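Local coordinates for ABC transporter sugar binding protein (PDB 3UOR) that probably binds maltose or related sugars in the periplasm and hands them to an ABC transporter for uptake, at residues S199-Q204 and A221-A226; D213-F218 and R408-L413; N217-G222 and A400-L405; F229-Y234 and R390-G395. All blocks are in the same frame, centred on the assembly; numbering follows the deposited sequence.

Contact 1 (S199-Q204 and A221-A226)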
loop_
_atom_site.group_PDB
_atom_site.type_symbol
_atom_site.label_atom_id
_atom_site.label_comp_id
_atom_site.label_asym_id
_atom_site.label_seq_id
_atom_site.Cartn_x
_atom_site.Cartn_y
_atom_site.Cartn_z
ATOM N N SER A 199 -4.560 4.230 -7.056
ATOM C CA SER A 199 -4.537 5.386 -6.141
ATOM C C SER A 199 -5.541 6.430 -6.606
ATOM O O SER A 199 -6.368 6.887 -5.828
ATOM C CB SER A 199 -3.139 6.023 -6.074
ATOM O OG SER A 199 -2.206 5.094 -5.556
ATOM N N PHE A 200 -5.480 6.792 -7.888
ATOM C CA PHE A 200 -6.372 7.819 -8.426
ATOM C C PHE A 200 -7.833 7.382 -8.413
ATOM O O PHE A 200 -8.725 8.220 -8.294
ATOM C CB PHE A 200 -5.931 8.258 -9.839
ATOM C CG PHE A 200 -4.601 8.936 -9.852
ATOM C CD1 PHE A 200 -4.360 10.026 -9.006
ATOM C CD2 PHE A 200 -3.573 8.477 -10.657
ATOM C CE1 PHE A 200 -3.132 10.661 -8.988
ATOM C CE2 PHE A 200 -2.323 9.118 -10.642
ATOM C CZ PHE A 200 -2.110 10.214 -9.804
ATOM N N ALA A 201 -8.079 6.079 -8.550
ATOM C CA ALA A 201 -9.451 5.557 -8.519
ATOM C C ALA A 201 -10.007 5.566 -7.099
ATOM O O ALA A 201 -11.203 5.831 -6.883
ATOM C CB ALA A 201 -9.500 4.143 -9.105
ATOM N N LEU A 202 -9.139 5.285 -6.127
ATOM C CA LEU A 202 -9.527 5.387 -4.718
ATOM C C LEU A 202 -9.877 6.814 -4.287
ATOM O O LEU A 202 -10.512 6.991 -3.267
ATOM C CB LEU A 202 -8.439 4.834 -3.800
ATOM C CG LEU A 202 -8.251 3.337 -3.901
ATOM C CD1 LEU A 202 -7.029 2.908 -3.084
ATOM C CD2 LEU A 202 -9.494 2.691 -3.403
ATOM N N GLN A 203 -9.457 7.829 -5.049
ATOM C CA GLN A 203 -9.805 9.217 -4.695
ATOM C C GLN A 203 -11.231 9.620 -5.091
ATOM O O GLN A 203 -11.603 10.771 -4.927
ATOM C CB GLN A 203 -8.803 10.215 -5.297
ATOM C CG GLN A 203 -7.368 9.980 -4.846
ATOM C CD GLN A 203 -6.419 10.898 -5.538
ATOM O OE1 GLN A 203 -6.708 11.400 -6.632
ATOM N NE2 GLN A 203 -5.274 11.140 -4.915
ATOM N N GLN A 204 -12.024 8.679 -5.602
ATOM C CA GLN A 204 -13.365 9.000 -6.100
ATOM C C GLN A 204 -14.387 8.596 -5.056
ATOM O O GLN A 204 -14.109 7.747 -4.235
ATOM C CB GLN A 204 -13.650 8.251 -7.414
ATOM C CG GLN A 204 -12.558 8.421 -8.507
ATOM C CD GLN A 204 -12.162 9.882 -8.724
ATOM O OE1 GLN A 204 -13.022 10.748 -8.900
ATOM N NE2 GLN A 204 -10.851 10.161 -8.702
ATOM N N ALA A 221 -18.817 6.232 -12.815
ATOM C CA ALA A 221 -18.209 7.548 -13.053
ATOM C C ALA A 221 -16.798 7.688 -12.486
ATOM O O ALA A 221 -15.920 8.277 -13.110
ATOM C CB ALA A 221 -19.115 8.678 -12.519
ATOM N N GLY A 222 -16.579 7.147 -11.294
ATOM C CA GLY A 222 -15.308 7.338 -10.625
ATOM C C GLY A 222 -14.173 6.698 -11.392
ATOM O O GLY A 222 -13.158 7.349 -11.691
ATOM N N PHE A 223 -14.320 5.420 -11.721
ATOM C CA PHE A 223 -13.231 4.790 -12.465
ATOM C C PHE A 223 -12.991 5.460 -13.823
ATOM O O PHE A 223 -11.832 5.671 -14.225
ATOM C CB PHE A 223 -13.358 3.278 -12.615
ATOM C CG PHE A 223 -12.131 2.667 -13.231
ATOM C CD1 PHE A 223 -10.951 2.590 -12.502
ATOM C CD2 PHE A 223 -12.122 2.258 -14.554
ATOM C CE1 PHE A 223 -9.795 2.072 -13.063
ATOM C CE2 PHE A 223 -10.966 1.721 -15.130
ATOM C CZ PHE A 223 -9.799 1.645 -14.393
ATOM N N ARG A 224 -14.070 5.840 -14.504
ATOM C CA ARG A 224 -13.925 6.556 -15.770
ATOM C C ARG A 224 -13.144 7.854 -15.606
ATOM O O ARG A 224 -12.373 8.236 -16.493
ATOM C CB ARG A 224 -15.285 6.853 -16.394
ATOM C CG ARG A 224 -16.011 5.614 -16.906
ATOM C CD ARG A 224 -17.359 6.040 -17.455
ATOM N NE ARG A 224 -18.222 4.939 -17.893
ATOM C CZ ARG A 224 -18.288 4.503 -19.148
ATOM N NH1 ARG A 224 -17.510 5.036 -20.078
ATOM N NH2 ARG A 224 -19.128 3.541 -19.468
ATOM N N LYS A 225 -13.345 8.544 -14.485
ATOM C CA LYS A 225 -12.653 9.822 -14.252
ATOM C C LYS A 225 -11.160 9.515 -13.994
ATOM O O LYS A 225 -10.267 10.156 -14.549
ATOM C CB LYS A 225 -13.286 10.572 -13.071
ATOM C CG LYS A 225 -12.936 12.054 -12.951
ATOM C CD LYS A 225 -13.384 12.601 -11.577
ATOM C CE LYS A 225 -13.485 14.132 -11.504
ATOM N NZ LYS A 225 -12.202 14.862 -11.656
ATOM N N ALA A 226 -10.902 8.486 -13.198
ATOM C CA ALA A 226 -9.530 8.078 -12.873
ATOM C C ALA A 226 -8.769 7.572 -14.101
ATOM O O ALA A 226 -7.611 7.953 -14.359
ATOM C CB ALA A 226 -9.550 6.995 -11.756
#

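Contact 2 (D213-F218 and R408-L413)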
loop_
_atom_site.group_PDB
_atom_site.type_symbol
_atom_site.label_atom_id
_atom_site.label_comp_id
_atom_site.label_asym_id
_atom_site.label_seq_id
_atom_site.Cartn_x
_atom_site.Cartn_y
_atom_site.Cartn_z
ATOM N N ASP A 213 -20.556 -6.144 -3.670
ATOM C CA ASP A 213 -19.243 -6.445 -4.222
ATOM C C ASP A 213 -19.299 -7.697 -5.089
ATOM O O ASP A 213 -18.324 -8.420 -5.201
ATOM C CB ASP A 213 -18.211 -6.590 -3.114
ATOM C CG ASP A 213 -17.861 -5.254 -2.471
ATOM O OD1 ASP A 213 -18.294 -4.195 -2.979
ATOM O OD2 ASP A 213 -17.140 -5.261 -1.460
ATOM N N ASN A 214 -20.461 -7.923 -5.701
ATOM C CA ASN A 214 -20.680 -9.049 -6.589
ATOM C C ASN A 214 -20.459 -8.692 -8.051
ATOM O O ASN A 214 -20.416 -9.575 -8.884
ATOM C CB ASN A 214 -22.089 -9.625 -6.406
ATOM C CG ASN A 214 -22.252 -10.332 -5.080
ATOM O OD1 ASN A 214 -21.274 -10.781 -4.486
ATOM N ND2 ASN A 214 -23.490 -10.433 -4.604
ATOM N N TYR A 215 -20.336 -7.408 -8.370
ATOM C CA TYR A 215 -20.112 -7.007 -9.763
ATOM C C TYR A 215 -19.039 -5.957 -9.832
ATOM O O TYR A 215 -18.836 -5.204 -8.872
ATOM C CB TYR A 215 -21.369 -6.404 -10.367
ATOM C CG TYR A 215 -22.503 -7.371 -10.608
ATOM C CD1 TYR A 215 -22.584 -8.088 -11.794
ATOM C CD2 TYR A 215 -23.505 -7.548 -9.660
ATOM C CE1 TYR A 215 -23.624 -8.965 -12.028
ATOM C CE2 TYR A 215 -24.545 -8.426 -9.882
ATOM C CZ TYR A 215 -24.602 -9.127 -11.069
ATOM O OH TYR A 215 -25.640 -10.000 -11.298
ATOM N N GLY A 216 -18.358 -5.880 -10.969
ATOM C CA GLY A 216 -17.400 -4.809 -11.164
ATOM C C GLY A 216 -18.151 -3.499 -11.330
ATOM O O GLY A 216 -19.278 -3.494 -11.796
ATOM N N ASN A 217 -17.541 -2.391 -10.934
ATOM C CA ASN A 217 -18.156 -1.094 -11.123
ATOM C C ASN A 217 -17.185 -0.187 -11.829
ATOM O O ASN A 217 -17.165 1.017 -11.569
ATOM C CB ASN A 217 -18.554 -0.457 -9.786
ATOM C CG ASN A 217 -19.429 0.774 -9.970
ATOM O OD1 ASN A 217 -20.293 0.801 -10.832
ATOM N ND2 ASN A 217 -19.210 1.792 -9.151
ATOM N N PHE A 218 -16.383 -0.756 -12.724
ATOM C CA PHE A 218 -15.402 0.032 -13.459
ATOM C C PHE A 218 -16.050 0.905 -14.530
ATOM O O PHE A 218 -15.464 1.895 -14.985
ATOM C CB PHE A 218 -14.276 -0.855 -13.995
ATOM C CG PHE A 218 -13.441 -1.473 -12.897
ATOM C CD1 PHE A 218 -12.289 -0.849 -12.449
ATOM C CD2 PHE A 218 -13.839 -2.648 -12.288
ATOM C CE1 PHE A 218 -11.522 -1.398 -11.422
ATOM C CE2 PHE A 218 -13.087 -3.208 -11.269
ATOM C CZ PHE A 218 -11.925 -2.578 -10.830
ATOM N N ARG A 408 -14.681 -8.885 -17.491
ATOM C CA ARG A 408 -13.682 -9.749 -16.860
ATOM C C ARG A 408 -13.941 -9.845 -15.354
ATOM O O ARG A 408 -13.881 -10.926 -14.770
ATOM C CB ARG A 408 -12.260 -9.237 -17.123
ATOM C CG ARG A 408 -11.841 -9.246 -18.619
ATOM C CD ARG A 408 -12.005 -10.643 -19.263
ATOM N NE ARG A 408 -12.653 -10.534 -20.572
ATOM C CZ ARG A 408 -13.847 -11.038 -20.868
ATOM N NH1 ARG A 408 -14.515 -11.723 -19.966
ATOM N NH2 ARG A 408 -14.366 -10.866 -22.073
ATOM N N VAL A 409 -14.245 -8.720 -14.721
ATOM C CA VAL A 409 -14.413 -8.724 -13.262
ATOM C C VAL A 409 -15.674 -9.498 -12.863
ATOM O O VAL A 409 -15.657 -10.273 -11.916
ATOM C CB VAL A 409 -14.398 -7.296 -12.678
ATOM C CG1 VAL A 409 -14.718 -7.308 -11.161
ATOM C CG2 VAL A 409 -13.026 -6.647 -12.948
ATOM N N ASP A 410 -16.742 -9.334 -13.632
ATOM C CA ASP A 410 -17.962 -10.101 -13.417
ATOM C C ASP A 410 -17.744 -11.613 -13.505
ATOM O O ASP A 410 -18.370 -12.365 -12.750
ATOM C CB ASP A 410 -19.058 -9.635 -14.386
ATOM C CG ASP A 410 -19.576 -8.245 -14.039
ATOM O OD1 ASP A 410 -19.162 -7.720 -12.995
ATOM O OD2 ASP A 410 -20.403 -7.684 -14.779
ATOM N N GLU A 411 -16.866 -12.060 -14.409
ATOM C CA GLU A 411 -16.485 -13.481 -14.449
ATOM C C GLU A 411 -15.692 -13.878 -13.217
ATOM O O GLU A 411 -15.982 -14.896 -12.568
ATOM C CB GLU A 411 -15.688 -13.804 -15.724
ATOM C CG GLU A 411 -16.454 -13.433 -16.956
ATOM C CD GLU A 411 -15.657 -13.613 -18.231
ATOM O OE1 GLU A 411 -14.415 -13.749 -18.135
ATOM O OE2 GLU A 411 -16.291 -13.607 -19.321
ATOM N N ILE A 412 -14.688 -13.078 -12.876
ATOM C CA ILE A 412 -13.903 -13.352 -11.665
ATOM C C ILE A 412 -14.804 -13.492 -10.423
ATOM O O ILE A 412 -14.611 -14.382 -9.581
ATOM C CB ILE A 412 -12.820 -12.270 -11.462
ATOM C CG1 ILE A 412 -11.750 -12.402 -12.553
ATOM C CG2 ILE A 412 -12.214 -12.379 -10.080
ATOM C CD1 ILE A 412 -10.865 -11.211 -12.698
ATOM N N LEU A 413 -15.829 -12.651 -10.342
ATOM C CA LEU A 413 -16.708 -12.631 -9.169
ATOM C C LEU A 413 -17.850 -13.633 -9.265
ATOM O O LEU A 413 -18.726 -13.652 -8.403
ATOM C CB LEU A 413 -17.280 -11.220 -8.961
ATOM C CG LEU A 413 -16.254 -10.134 -8.587
ATOM C CD1 LEU A 413 -16.862 -8.736 -8.638
ATOM C CD2 LEU A 413 -15.687 -10.416 -7.208
HETATM O O HOH W 1 -20.464 -4.889 -13.842
#

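Contact 3 (N217-G222 and A400-L405)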
loop_
_atom_site.group_PDB
_atom_site.type_symbol
_atom_site.label_atom_id
_atom_site.label_comp_id
_atom_site.label_asym_id
_atom_site.label_seq_id
_atom_site.Cartn_x
_atom_site.Cartn_y
_atom_site.Cartn_z
ATOM N N ASN A 217 -17.541 -2.391 -10.934
ATOM C CA ASN A 217 -18.156 -1.094 -11.123
ATOM C C ASN A 217 -17.185 -0.187 -11.829
ATOM O O ASN A 217 -17.165 1.017 -11.569
ATOM C CB ASN A 217 -18.554 -0.457 -9.786
ATOM C CG ASN A 217 -19.429 0.774 -9.970
ATOM O OD1 ASN A 217 -20.293 0.801 -10.832
ATOM N ND2 ASN A 217 -19.210 1.792 -9.151
ATOM N N PHE A 218 -16.383 -0.756 -12.724
ATOM C CA PHE A 218 -15.402 0.032 -13.459
ATOM C C PHE A 218 -16.050 0.905 -14.530
ATOM O O PHE A 218 -15.464 1.895 -14.985
ATOM C CB PHE A 218 -14.276 -0.855 -13.995
ATOM C CG PHE A 218 -13.441 -1.473 -12.897
ATOM C CD1 PHE A 218 -12.289 -0.849 -12.449
ATOM C CD2 PHE A 218 -13.839 -2.648 -12.288
ATOM C CE1 PHE A 218 -11.522 -1.398 -11.422
ATOM C CE2 PHE A 218 -13.087 -3.208 -11.269
ATOM C CZ PHE A 218 -11.925 -2.578 -10.830
ATOM N N ARG A 219 -17.283 0.566 -14.896
ATOM C CA ARG A 219 -18.076 1.435 -15.762
ATOM C C ARG A 219 -18.643 2.658 -15.028
ATOM O O ARG A 219 -19.254 3.546 -15.643
ATOM C CB ARG A 219 -19.219 0.644 -16.396
ATOM C CG ARG A 219 -18.789 -0.173 -17.626
ATOM C CD ARG A 219 -19.921 -1.055 -18.093
ATOM N NE ARG A 219 -20.239 -2.070 -17.099
ATOM C CZ ARG A 219 -21.226 -2.943 -17.227
ATOM N NH1 ARG A 219 -21.998 -2.909 -18.308
ATOM N NH2 ARG A 219 -21.442 -3.836 -16.272
ATOM N N GLY A 220 -18.473 2.689 -13.711
ATOM C CA GLY A 220 -18.965 3.811 -12.913
ATOM C C GLY A 220 -18.225 5.102 -13.209
ATOM O O GLY A 220 -17.129 5.077 -13.788
ATOM N N ALA A 221 -18.817 6.232 -12.815
ATOM C CA ALA A 221 -18.209 7.548 -13.053
ATOM C C ALA A 221 -16.798 7.688 -12.486
ATOM O O ALA A 221 -15.920 8.277 -13.110
ATOM C CB ALA A 221 -19.115 8.678 -12.519
ATOM N N GLY A 222 -16.579 7.147 -11.294
ATOM C CA GLY A 222 -15.308 7.338 -10.625
ATOM C C GLY A 222 -14.173 6.698 -11.392
ATOM O O GLY A 222 -13.158 7.349 -11.691
ATOM N N ALA A 400 -14.783 1.148 -24.304
ATOM C CA ALA A 400 -14.507 -0.269 -24.566
ATOM C C ALA A 400 -13.759 -0.839 -23.367
ATOM O O ALA A 400 -14.046 -1.938 -22.913
ATOM C CB ALA A 400 -13.653 -0.457 -25.857
ATOM N N ALA A 401 -12.773 -0.087 -22.886
ATOM C CA ALA A 401 -11.928 -0.522 -21.773
ATOM C C ALA A 401 -12.789 -0.890 -20.574
ATOM O O ALA A 401 -12.714 -2.009 -20.080
ATOM C CB ALA A 401 -10.942 0.573 -21.384
ATOM N N VAL A 402 -13.622 0.038 -20.112
ATOM C CA VAL A 402 -14.354 -0.188 -18.856
ATOM C C VAL A 402 -15.448 -1.262 -19.007
ATOM O O VAL A 402 -15.750 -2.016 -18.080
ATOM C CB VAL A 402 -14.912 1.133 -18.263
ATOM C CG1 VAL A 402 -13.766 2.134 -18.033
ATOM C CG2 VAL A 402 -15.947 1.744 -19.207
ATOM N N GLN A 403 -16.019 -1.350 -20.195
ATOM C CA GLN A 403 -17.012 -2.374 -20.491
ATOM C C GLN A 403 -16.361 -3.753 -20.391
ATOM O O GLN A 403 -16.897 -4.698 -19.787
ATOM C CB GLN A 403 -17.549 -2.160 -21.915
ATOM C CG GLN A 403 -18.577 -3.186 -22.356
ATOM C CD GLN A 403 -19.979 -2.598 -22.437
ATOM O OE1 GLN A 403 -20.147 -1.377 -22.522
ATOM N NE2 GLN A 403 -20.990 -3.464 -22.410
ATOM N N GLU A 404 -15.196 -3.856 -21.009
ATOM C CA GLU A 404 -14.460 -5.105 -21.054
ATOM C C GLU A 404 -13.961 -5.459 -19.655
ATOM O O GLU A 404 -14.040 -6.610 -19.243
ATOM C CB GLU A 404 -13.281 -4.968 -22.018
ATOM C CG GLU A 404 -12.378 -6.173 -22.042
ATOM C CD GLU A 404 -11.307 -6.122 -23.132
ATOM O OE1 GLU A 404 -11.324 -5.219 -24.004
ATOM O OE2 GLU A 404 -10.439 -7.016 -23.105
ATOM N N LEU A 405 -13.452 -4.463 -18.923
ATOM C CA LEU A 405 -12.962 -4.708 -17.558
ATOM C C LEU A 405 -14.078 -5.258 -16.683
ATOM O O LEU A 405 -13.902 -6.293 -16.044
ATOM C CB LEU A 405 -12.357 -3.444 -16.946
ATOM C CG LEU A 405 -11.734 -3.536 -15.554
ATOM C CD1 LEU A 405 -10.726 -4.687 -15.442
ATOM C CD2 LEU A 405 -11.058 -2.215 -15.245
HETATM O O HOH W 2 -22.262 -0.974 -20.870
#

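Contact 4 (F229-Y234 and R390-G395)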
loop_
_atom_site.group_PDB
_atom_site.type_symbol
_atom_site.label_atom_id
_atom_site.label_comp_id
_atom_site.label_asym_id
_atom_site.label_seq_id
_atom_site.Cartn_x
_atom_site.Cartn_y
_atom_site.Cartn_z
ATOM N N PHE A 229 -7.904 10.689 -16.235
ATOM C CA PHE A 229 -6.788 11.469 -15.672
ATOM C C PHE A 229 -5.451 10.734 -15.888
ATOM O O PHE A 229 -4.467 11.318 -16.336
ATOM C CB PHE A 229 -7.039 11.704 -14.171
ATOM C CG PHE A 229 -5.982 12.527 -13.484
ATOM C CD1 PHE A 229 -5.755 13.847 -13.858
ATOM C CD2 PHE A 229 -5.253 11.994 -12.424
ATOM C CE1 PHE A 229 -4.792 14.615 -13.209
ATOM C CE2 PHE A 229 -4.297 12.742 -11.769
ATOM C CZ PHE A 229 -4.060 14.066 -12.154
ATOM N N TYR A 230 -5.435 9.440 -15.580
ATOM C CA TYR A 230 -4.245 8.609 -15.743
ATOM C C TYR A 230 -3.805 8.475 -17.227
ATOM O O TYR A 230 -2.644 8.705 -17.569
ATOM C CB TYR A 230 -4.539 7.231 -15.131
ATOM C CG TYR A 230 -3.472 6.179 -15.302
ATOM C CD1 TYR A 230 -2.394 6.099 -14.414
ATOM C CD2 TYR A 230 -3.565 5.214 -16.309
ATOM C CE1 TYR A 230 -1.432 5.100 -14.543
ATOM C CE2 TYR A 230 -2.599 4.215 -16.449
ATOM C CZ TYR A 230 -1.543 4.160 -15.552
ATOM O OH TYR A 230 -0.580 3.184 -15.655
ATOM N N ASP A 231 -4.726 8.118 -18.110
ATOM C CA ASP A 231 -4.386 7.980 -19.539
ATOM C C ASP A 231 -3.878 9.309 -20.109
ATOM O O ASP A 231 -2.896 9.354 -20.860
ATOM C CB ASP A 231 -5.611 7.509 -20.313
ATOM C CG ASP A 231 -5.315 7.242 -21.781
ATOM O OD1 ASP A 231 -4.188 6.805 -22.109
ATOM O OD2 ASP A 231 -6.234 7.446 -22.599
ATOM N N ASN A 232 -4.535 10.402 -19.734
ATOM C CA ASN A 232 -4.162 11.716 -20.259
ATOM C C ASN A 232 -2.677 12.044 -20.077
ATOM O O ASN A 232 -2.081 12.679 -20.932
ATOM C CB ASN A 232 -5.020 12.819 -19.632
ATOM C CG ASN A 232 -4.764 14.171 -20.259
ATOM O OD1 ASN A 232 -5.013 14.376 -21.446
ATOM N ND2 ASN A 232 -4.275 15.110 -19.462
ATOM N N MET A 233 -2.083 11.626 -18.960
ATOM C CA MET A 233 -0.681 11.946 -18.691
ATOM C C MET A 233 0.256 11.322 -19.729
ATOM O O MET A 233 1.265 11.911 -20.089
ATOM C CB MET A 233 -0.260 11.467 -17.292
ATOM C CG MET A 233 -1.024 12.143 -16.138
ATOM S SD MET A 233 -0.244 11.781 -14.540
ATOM C CE MET A 233 -1.712 11.737 -13.525
ATOM N N TYR A 234 -0.034 10.106 -20.170
ATOM C CA TYR A 234 0.793 9.522 -21.222
ATOM C C TYR A 234 0.530 10.183 -22.565
ATOM O O TYR A 234 1.464 10.431 -23.314
ATOM C CB TYR A 234 0.575 8.016 -21.350
ATOM C CG TYR A 234 0.834 7.271 -20.071
ATOM C CD1 TYR A 234 2.066 6.682 -19.812
ATOM C CD2 TYR A 234 -0.159 7.171 -19.107
ATOM C CE1 TYR A 234 2.279 5.993 -18.624
ATOM C CE2 TYR A 234 0.046 6.491 -17.927
ATOM C CZ TYR A 234 1.258 5.916 -17.685
ATOM O OH TYR A 234 1.420 5.229 -16.507
ATOM N N ARG A 390 -3.446 -1.271 -22.222
ATOM C CA ARG A 390 -3.938 -1.354 -23.595
ATOM C C ARG A 390 -4.515 -0.011 -24.024
ATOM O O ARG A 390 -4.338 0.418 -25.162
ATOM C CB ARG A 390 -5.010 -2.430 -23.716
ATOM C CG ARG A 390 -5.005 -3.153 -25.039
ATOM C CD ARG A 390 -5.424 -4.596 -24.816
ATOM N NE ARG A 390 -6.734 -4.646 -24.179
ATOM C CZ ARG A 390 -7.096 -5.535 -23.261
ATOM N NH1 ARG A 390 -6.241 -6.469 -22.855
ATOM N NH2 ARG A 390 -8.320 -5.485 -22.750
ATOM N N VAL A 391 -5.224 0.635 -23.109
ATOM C CA VAL A 391 -5.727 1.972 -23.339
ATOM C C VAL A 391 -4.571 2.923 -23.628
ATOM O O VAL A 391 -4.613 3.675 -24.609
ATOM C CB VAL A 391 -6.521 2.477 -22.137
ATOM C CG1 VAL A 391 -6.684 4.003 -22.189
ATOM C CG2 VAL A 391 -7.857 1.771 -22.079
ATOM N N VAL A 392 -3.537 2.890 -22.782
ATOM C CA VAL A 392 -2.391 3.780 -22.966
ATOM C C VAL A 392 -1.588 3.492 -24.243
ATOM O O VAL A 392 -1.269 4.398 -25.005
ATOM C CB VAL A 392 -1.428 3.745 -21.782
ATOM C CG1 VAL A 392 -0.247 4.653 -22.053
ATOM C CG2 VAL A 392 -2.155 4.161 -20.471
ATOM N N ARG A 393 -1.243 2.235 -24.463
ATOM C CA ARG A 393 -0.378 1.883 -25.575
ATOM C C ARG A 393 -1.163 1.728 -26.872
ATOM O O ARG A 393 -0.785 2.284 -27.876
ATOM C CB ARG A 393 0.403 0.603 -25.282
ATOM C CG ARG A 393 1.354 0.709 -24.093
ATOM C CD ARG A 393 2.336 -0.470 -24.067
ATOM N NE ARG A 393 3.696 0.008 -23.821
ATOM C CZ ARG A 393 4.448 -0.399 -22.807
ATOM N NH1 ARG A 393 3.978 -1.298 -21.962
ATOM N NH2 ARG A 393 5.669 0.079 -22.638
ATOM N N GLY A 394 -2.264 0.983 -26.842
ATOM C CA GLY A 394 -2.992 0.664 -28.060
ATOM C C GLY A 394 -4.070 1.670 -28.408
ATOM O O GLY A 394 -4.672 1.593 -29.452
ATOM N N GLY A 395 -4.328 2.631 -27.537
ATOM C CA GLY A 395 -5.390 3.577 -27.820
ATOM C C GLY A 395 -6.783 2.964 -27.760
ATOM O O GLY A 395 -7.737 3.576 -28.238
HETATM O O HOH W 3 -5.661 6.086 -24.977
#

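Contact 1 (S199-Q204 and A221-A226)
Ala-201 and Ala-226 mark the tight point of a helix-helix packing in the periplasmic-binding-protein fold, where the last turn of helix 195-202 meets the first turns of helix 221-235. Their CA atoms are 5.0 Å apart, and CB of Ala-226 stands 3.5 Å from CA of Ala-201, a methyl resting on backbone. The Ala-201 methyl in turn meets the rim of the Phe-223 ring near its plane, CB to CD1 measuring 4.0 Å. One turn before Ala-226, Gly-222 offers bare backbone, and Gln-204 lays its chain there, with CG 3.4 Å from the Gly-222 O. A bend at chi2 (-49°) then swings the amide across the aliphatic part of Lys-225, OE1 lying 3.3 Å from CD of Lys-225 while the two chains run about perpendicular.

Farther out, Trp-166 of helix 166-180 touches both Gln-204 and Lys-225, and Asp-206 OD2 accepts from the Gly-222 N. No hydrogen bond joins the segments themselves. The Gln-204 amide turns back instead: NE2 donates to the Phe-200 O at 2.9 Å, nearly straight at 172°, with that oxygen lying in the amide plane.

Contact 2 (D213-F218 and R408-L413)
Asp-410 sets its carboxylate against the edge of the Tyr-215 ring, OD2 lying in the ring plane 3.7 Å from CD1 of Tyr-215, with ring and carboxylate planes 83° apart. The other oxygen does the polar work: Gly-216 N donates to Asp-410 OD1 at 2.9 Å and 168°, the one direct hydrogen bond between the segments. A water lies beside it, 2.7 Å from Gly-216 O and hydrogen-bonded also to Asp-410 OD2, so the helix carboxylate addresses both the N-H and, at second hand, the C=O of the same glycine. With CG of Asp-410 anti to its carbonyl carbon (chi1 -70°), the acid end comes closer to the strand than its CB direction alone would bring it.

Apolar groups pack beside this bond. CG1 of Val-409 sits 3.7 Å from the Gly-216 CA, and its second methyl, CG2, approaches the Phe-218 ring obliquely, 3.8 Å from CE2. Toward the helix end Leu-413 covers the backbone of Asn-214, its CB 3.5 Å from the Asn-214 O.

Asn-214 and Tyr-215 both face Arg-210 in a classic beta bulge of the small antiparallel hairpin 209-210/215-216. The contacts of Val-409, Asp-410 and Leu-413 lay this hairpin on the C-terminal end of helix 398-412: Leu-209 of its other strand touches Val-409 and Leu-413, while Arg-417 of helix 414-422 bonds to both Asn-214 O and Asp-410 O, tying the next helix to the same corner.

Contact 3 (N217-G222 and A400-L405)
Phe-218 and Arg-219 are the two corner residues of a type I beta turn, closed by the Gly-220 N to Asn-217 O hydrogen bond of 3.0 Å, and both lean on helix 398-412. The turn leads into helix 221-235, with Gly-220 at its N-cap, so this is a helix-entry turn packed on the flank of a second helix in the solute-binding-protein fold. Backbones approach closely, the CA atoms of Arg-219 and Val-402 being 5.1 Å apart, and the Phe-218 O lies only 3.4 Å from CB of Val-402.

The Phe-218 ring presents one face to Leu-405. CD2 of Leu-405 lies 3.3 Å from CD1 of Phe-218, and the Leu-405 CG makes a CH-pi contact, 4.1 Å from the ring centroid and 24° off its normal. Leu-405 reaches this face because its CG is anti to its own backbone N (chi1 -177°), which throws the branch out toward the turn. Val-402 takes the neighbouring place: Arg-219 slants past it, with CG 3.6 Å from the Val-402 O and close to the CG2 methyl as well.

Asp-406, next after Leu-405 on the helix, holds both corners, accepting the Phe-218 N on OD1 and making a salt bridge to Arg-219 NE through OD2. Beyond the salt bridge a water joins the segments, lying in the guanidinium plane: it accepts from Arg-219 NH1 at 3.2 Å and donates to Gln-403 OE1 at 2.7 Å.

Contact 4 (F229-Y234 and R390-G395)
Val-392 meets two tyrosines in different ways. CG1 lies over a face of the Tyr-234 ring, 3.5 Å from its CG, whereas CG2, also near Tyr-234 CD2, comes obliquely to Tyr-230, 4.0 Å from CE2; each tyrosine side chain runs about perpendicular to the valine. The rings are also set against one another: Tyr-234 CE2 stands 3.7 Å above the Tyr-230 plane, near its rim, and Tyr-230 CE1 lies in the plane of Tyr-234 at its edge.

Asp-231 is extended (CG anti to N, chi1 -176°) and slides past Val-392 in the opposite direction, while OD2 lies 3.5 Å from Val-391 CG1. A water bridges the segments, 2.8 Å from Asp-231 OD2 and 2.7 Å from Val-391 O, and His-398 NE2 bonds directly to OD2. Gln-235 NE2 serves Asp-231 OD1 and Val-392 O together, so these buried polar atoms have partners.

The axes of these short segments run 9.6 Å apart at -23°, nearly parallel. Helix 221-235 is thereby laid along the end of helix 377-394. Beyond the pair, Ala-401 of helix 398-412 touches Val-391, Gln-196 and Gln-197 of helix 195-202 touch Tyr-230, and Met-189 O takes the Tyr-234 hydroxyl.

From the N terminus, contact 1 comes first, closing a short loop of 16 residues that carries the hairpin 209-210/215-216 between helices 195-202 and 221-235. Contact 2 starts within that loop and crosses contact 1, running forward to the end of helix 398-412. Contact 3 starts from the end of the same stretch, sharing Asn-217 and Phe-218 with contact 2, and lies within its span; contact 4 falls inside both. Helix 221-235 and the turn leading into it serve contacts 3, 1 and 4 in that order, joining helix 195-202 to the C-terminal helices 377-394 and 398-412. A Glu-404 to Arg-390 salt bridge connects contacts 3 and 4, whereas contacts 2 and 4 do not touch.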